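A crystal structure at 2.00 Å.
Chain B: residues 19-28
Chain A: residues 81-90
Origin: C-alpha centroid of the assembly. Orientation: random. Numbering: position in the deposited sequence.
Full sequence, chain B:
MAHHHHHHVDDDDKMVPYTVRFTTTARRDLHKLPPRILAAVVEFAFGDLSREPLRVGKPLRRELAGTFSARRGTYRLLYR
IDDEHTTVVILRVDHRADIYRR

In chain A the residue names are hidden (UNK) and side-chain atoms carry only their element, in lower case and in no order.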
# COMPACT_ATOMS: atom_id res chain seq x y z
N THR B 19 11.40 2.90 27.40
CA THR B 19 10.94 4.24 27.75
C THR B 19 10.15 4.78 26.57
O THR B 19 10.72 4.94 25.49
CB THR B 19 12.15 5.16 28.05
OG1 THR B 19 12.85 4.63 29.19
CG2 THR B 19 11.69 6.60 28.34
N VAL B 20 8.88 5.08 26.75
CA VAL B 20 8.07 5.67 25.65
C VAL B 20 8.00 7.22 25.70
O VAL B 20 7.73 7.81 26.74
CB VAL B 20 6.65 5.04 25.61
CG1 VAL B 20 5.81 5.63 24.48
CG2 VAL B 20 6.78 3.52 25.44
N ARG B 21 8.23 7.84 24.56
CA ARG B 21 8.24 9.29 24.44
C ARG B 21 7.33 9.69 23.27
O ARG B 21 7.26 8.95 22.24
CB ARG B 21 9.65 9.78 24.10
CG ARG B 21 10.75 9.29 25.08
CD ARG B 21 10.69 10.03 26.39
NE ARG B 21 11.04 11.46 26.26
CZ ARG B 21 11.15 12.28 27.31
NH1 ARG B 21 10.91 11.83 28.54
NH2 ARG B 21 11.47 13.55 27.12
N PHE B 22 6.67 10.83 23.40
CA PHE B 22 5.96 11.44 22.29
C PHE B 22 6.73 12.64 21.79
O PHE B 22 7.11 13.49 22.60
CB PHE B 22 4.56 11.95 22.77
CG PHE B 22 3.52 10.86 22.87
CD1 PHE B 22 2.60 10.68 21.85
CD2 PHE B 22 3.52 9.97 23.96
CE1 PHE B 22 1.62 9.68 21.94
CE2 PHE B 22 2.55 8.93 24.08
CZ PHE B 22 1.57 8.81 23.05
N THR B 23 6.95 12.73 20.46
CA THR B 23 7.44 13.96 19.82
C THR B 23 6.42 15.07 19.94
O THR B 23 5.21 14.82 20.07
CB THR B 23 7.76 13.78 18.32
OG1 THR B 23 6.56 13.35 17.64
CG2 THR B 23 8.90 12.76 18.11
N THR B 24 6.91 16.31 19.87
CA THR B 24 6.04 17.48 19.81
C THR B 24 5.00 17.30 18.70
O THR B 24 3.83 17.59 18.89
CB THR B 24 6.85 18.76 19.61
OG1 THR B 24 7.81 18.83 20.67
CG2 THR B 24 5.96 20.00 19.68
N THR B 25 5.44 16.79 17.56
CA THR B 25 4.59 16.54 16.42
C THR B 25 3.43 15.59 16.80
O THR B 25 2.28 15.89 16.55
CB THR B 25 5.45 16.01 15.24
OG1 THR B 25 6.41 17.02 14.92
CG2 THR B 25 4.59 15.72 13.98
N ALA B 26 3.75 14.47 17.46
CA ALA B 26 2.73 13.49 17.86
C ALA B 26 1.82 14.03 18.97
O ALA B 26 0.62 13.71 19.00
CB ALA B 26 3.40 12.16 18.29
N ARG B 27 2.37 14.86 19.86
CA ARG B 27 1.58 15.54 20.87
C ARG B 27 0.47 16.43 20.26
O ARG B 27 -0.64 16.43 20.77
CB ARG B 27 2.47 16.33 21.85
CG ARG B 27 1.69 16.84 23.08
CD ARG B 27 2.56 17.60 24.06
NE ARG B 27 3.05 18.84 23.49
CZ ARG B 27 3.46 19.90 24.19
NH1 ARG B 27 3.41 19.90 25.52
NH2 ARG B 27 3.93 20.96 23.55
N ARG B 28 0.79 17.17 19.20
CA ARG B 28 -0.20 17.92 18.42
C ARG B 28 -1.34 17.00 17.95
O ARG B 28 -2.51 17.40 17.96
CB ARG B 28 0.41 18.60 17.17
CG ARG B 28 1.22 19.88 17.41
CD ARG B 28 1.49 20.68 16.07
NE ARG B 28 2.56 20.08 15.25
CZ ARG B 28 3.87 20.12 15.55
NH1 ARG B 28 4.29 20.71 16.66
NH2 ARG B 28 4.76 19.54 14.75
N UNK A 81 15.67 16.76 20.87
CA UNK A 81 15.08 16.40 22.17
C UNK A 81 13.70 17.04 22.45
O UNK A 81 13.34 17.20 23.61
N UNK A 82 12.92 17.35 21.41
CA UNK A 82 11.54 17.86 21.64
C UNK A 82 10.58 16.64 21.76
O UNK A 82 9.85 16.32 20.82
c UNK A 82 11.88 20.11 20.40
n UNK A 82 12.35 20.56 15.95
c UNK A 82 11.07 18.80 20.52
n UNK A 82 13.20 21.92 17.62
c UNK A 82 11.20 21.09 19.42
c UNK A 82 12.29 21.03 17.20
n UNK A 82 11.33 20.62 18.03
N UNK A 83 10.66 15.96 22.89
CA UNK A 83 9.82 14.80 23.18
C UNK A 83 9.38 14.90 24.63
O UNK A 83 9.98 15.65 25.43
c UNK A 83 11.08 13.31 21.54
c UNK A 83 10.55 13.46 22.98
o UNK A 83 11.65 13.43 23.91
N UNK A 84 8.33 14.14 24.96
CA UNK A 84 7.66 14.17 26.26
C UNK A 84 7.46 12.74 26.73
O UNK A 84 7.11 11.84 25.93
c UNK A 84 6.44 16.32 25.71
c UNK A 84 6.60 16.66 24.37
c UNK A 84 6.84 18.97 24.92
c UNK A 84 6.76 17.96 23.96
c UNK A 84 6.52 17.34 26.67
o UNK A 84 7.06 20.27 24.50
c UNK A 84 6.27 14.87 26.13
c UNK A 84 6.72 18.66 26.29
N UNK A 85 7.64 12.51 28.03
CA UNK A 85 7.46 11.15 28.59
C UNK A 85 6.14 10.99 29.34
O UNK A 85 5.32 11.90 29.38
N UNK A 86 5.97 9.83 29.98
CA UNK A 86 4.71 9.47 30.62
C UNK A 86 4.16 10.49 31.61
O UNK A 86 2.97 10.86 31.51
c UNK A 86 3.54 6.30 32.53
o UNK A 86 2.45 5.84 32.95
c UNK A 86 4.85 8.12 31.32
c UNK A 86 3.55 7.74 32.04
o UNK A 86 4.60 5.63 32.50
N UNK A 87 4.98 10.94 32.55
CA UNK A 87 4.44 11.85 33.58
C UNK A 87 3.96 13.15 32.97
O UNK A 87 2.87 13.62 33.30
c UNK A 87 5.72 10.83 35.57
c UNK A 87 5.42 12.11 34.77
o UNK A 87 6.88 10.66 36.06
o UNK A 87 4.82 9.95 35.67
N UNK A 88 4.73 13.71 32.03
CA UNK A 88 4.33 14.93 31.38
C UNK A 88 3.05 14.79 30.57
O UNK A 88 2.18 15.67 30.61
c UNK A 88 7.92 15.67 30.22
o UNK A 88 8.35 14.53 29.89
c UNK A 88 5.44 15.46 30.46
o UNK A 88 8.41 16.72 29.77
c UNK A 88 6.74 15.80 31.17
N UNK A 89 2.95 13.70 29.81
CA UNK A 89 1.79 13.50 28.96
C UNK A 89 0.55 13.25 29.83
O UNK A 89 -0.50 13.82 29.56
c UNK A 89 2.62 13.69 25.86
c UNK A 89 2.01 12.32 27.95
c UNK A 89 3.06 12.67 26.89
c UNK A 89 0.69 11.92 27.24
N UNK A 90 0.67 12.39 30.85
CA UNK A 90 -0.47 12.10 31.74
C UNK A 90 -0.95 13.36 32.44
O UNK A 90 -2.17 13.61 32.53
n UNK A 90 0.06 7.21 32.83
c UNK A 90 -0.12 11.02 32.77
c UNK A 90 0.04 9.59 32.17
n UNK A 90 -0.88 5.24 32.07
n UNK A 90 -2.20 7.13 32.36
c UNK A 90 0.01 8.60 33.27
c UNK A 90 -1.00 6.53 32.41
O HOH W 1 8.33 21.01 22.01
O HOH W 2 7.97 7.91 29.30
O HOH W 3 11.33 13.94 30.53

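Position 81 of chain A has no side-chain atoms and touches nothing on chain B. Its phi is +67° at the end of a helix, in a Schellman motif, a conformation that favours glycine: A:Gly81.

Position 82 carries three carbons, a nitrogen, then a carbon bearing two more nitrogens. Its backbone O accepts from B:Thr24 N at 3.1 Å, while its CB lies 3.3 Å from B:Thr24 OG1. The guanidinium marks A:Arg82, whose long polar chain suits an exposed site and finds partners elsewhere in the structure.

Position 83 has one carbon carrying an oxygen and a methyl carbon. The oxygen accepts from B:Arg21 NE at 3.1 Å and from B:Arg21 NH2 at 3.2 Å, and the methyl packs 4.1 Å from B:Thr23 CG2: A:Thr83. A beta-branched residue fits this strand, and its hydroxyl serves the guanidinium.

Position 84 shows one carbon leading to a six-carbon ring with an oxygen. The guanidinium of B:Arg27 lies flat on the ring, centres 4.1 Å apart and planes at 15°, an off-centre cation-pi stack. This is A:Tyr84: its flat ring offers the guanidinium a face, and its OH lies 2.9 Å from the O of water 1, itself 2.6 Å from B:Thr24 OG1.

Position 85 again lacks a side chain; its CA is 3.8 Å from B:Val20 O. An ideal CB would stand 2.7 Å from B:Arg21 NH1, a clash, so glycine leaves room for the guanidinium: A:Gly85. It also sits at the N-cap.

Position 86 has three carbons, the third with two oxygens, all at least 5.4 Å from chain B's stretch: A:Glu86. Its carboxylate forms a salt bridge inside chain A, and its backbone N donates to water 2, which donates to B:Val20 O.

Position 87, two carbons with two oxygens on the second, is beyond reach of chain B: A:Asp87, its charge suited to exposure.

Position 88 repeats the three-carbon carboxylate. One oxygen makes a long salt bridge, 4.0 Å, with B:Arg21 NH1; water 3 links the same two atoms. This is A:Glu88, whose OE1 also accepts from A:Gly85 N at 2.8 Å.

Position 89 has four carbons forked at the first, one arm two carbons long; one carbon lies 4.0 Å from B:Phe22 CD2. Apolar A:Ile89 suits this buried site.

Position 90 has three carbons, a nitrogen and a carbon carrying two more nitrogens, out of reach of chain B: A:Arg90, whose NE meets A:Glu86 OE2 at 2.8 Å.

The contact is a short antiparallel pairing: A:Tyr84 N donates to B:Phe22 O (2.7 Å) and B:Phe22 N to A:Tyr84 O (2.8 Å). Around it, two arginines of chain B, an apolar pair and bridging waters extend the contact into the flanking helices.

Chain A 81-90: GRTYGEDEIR
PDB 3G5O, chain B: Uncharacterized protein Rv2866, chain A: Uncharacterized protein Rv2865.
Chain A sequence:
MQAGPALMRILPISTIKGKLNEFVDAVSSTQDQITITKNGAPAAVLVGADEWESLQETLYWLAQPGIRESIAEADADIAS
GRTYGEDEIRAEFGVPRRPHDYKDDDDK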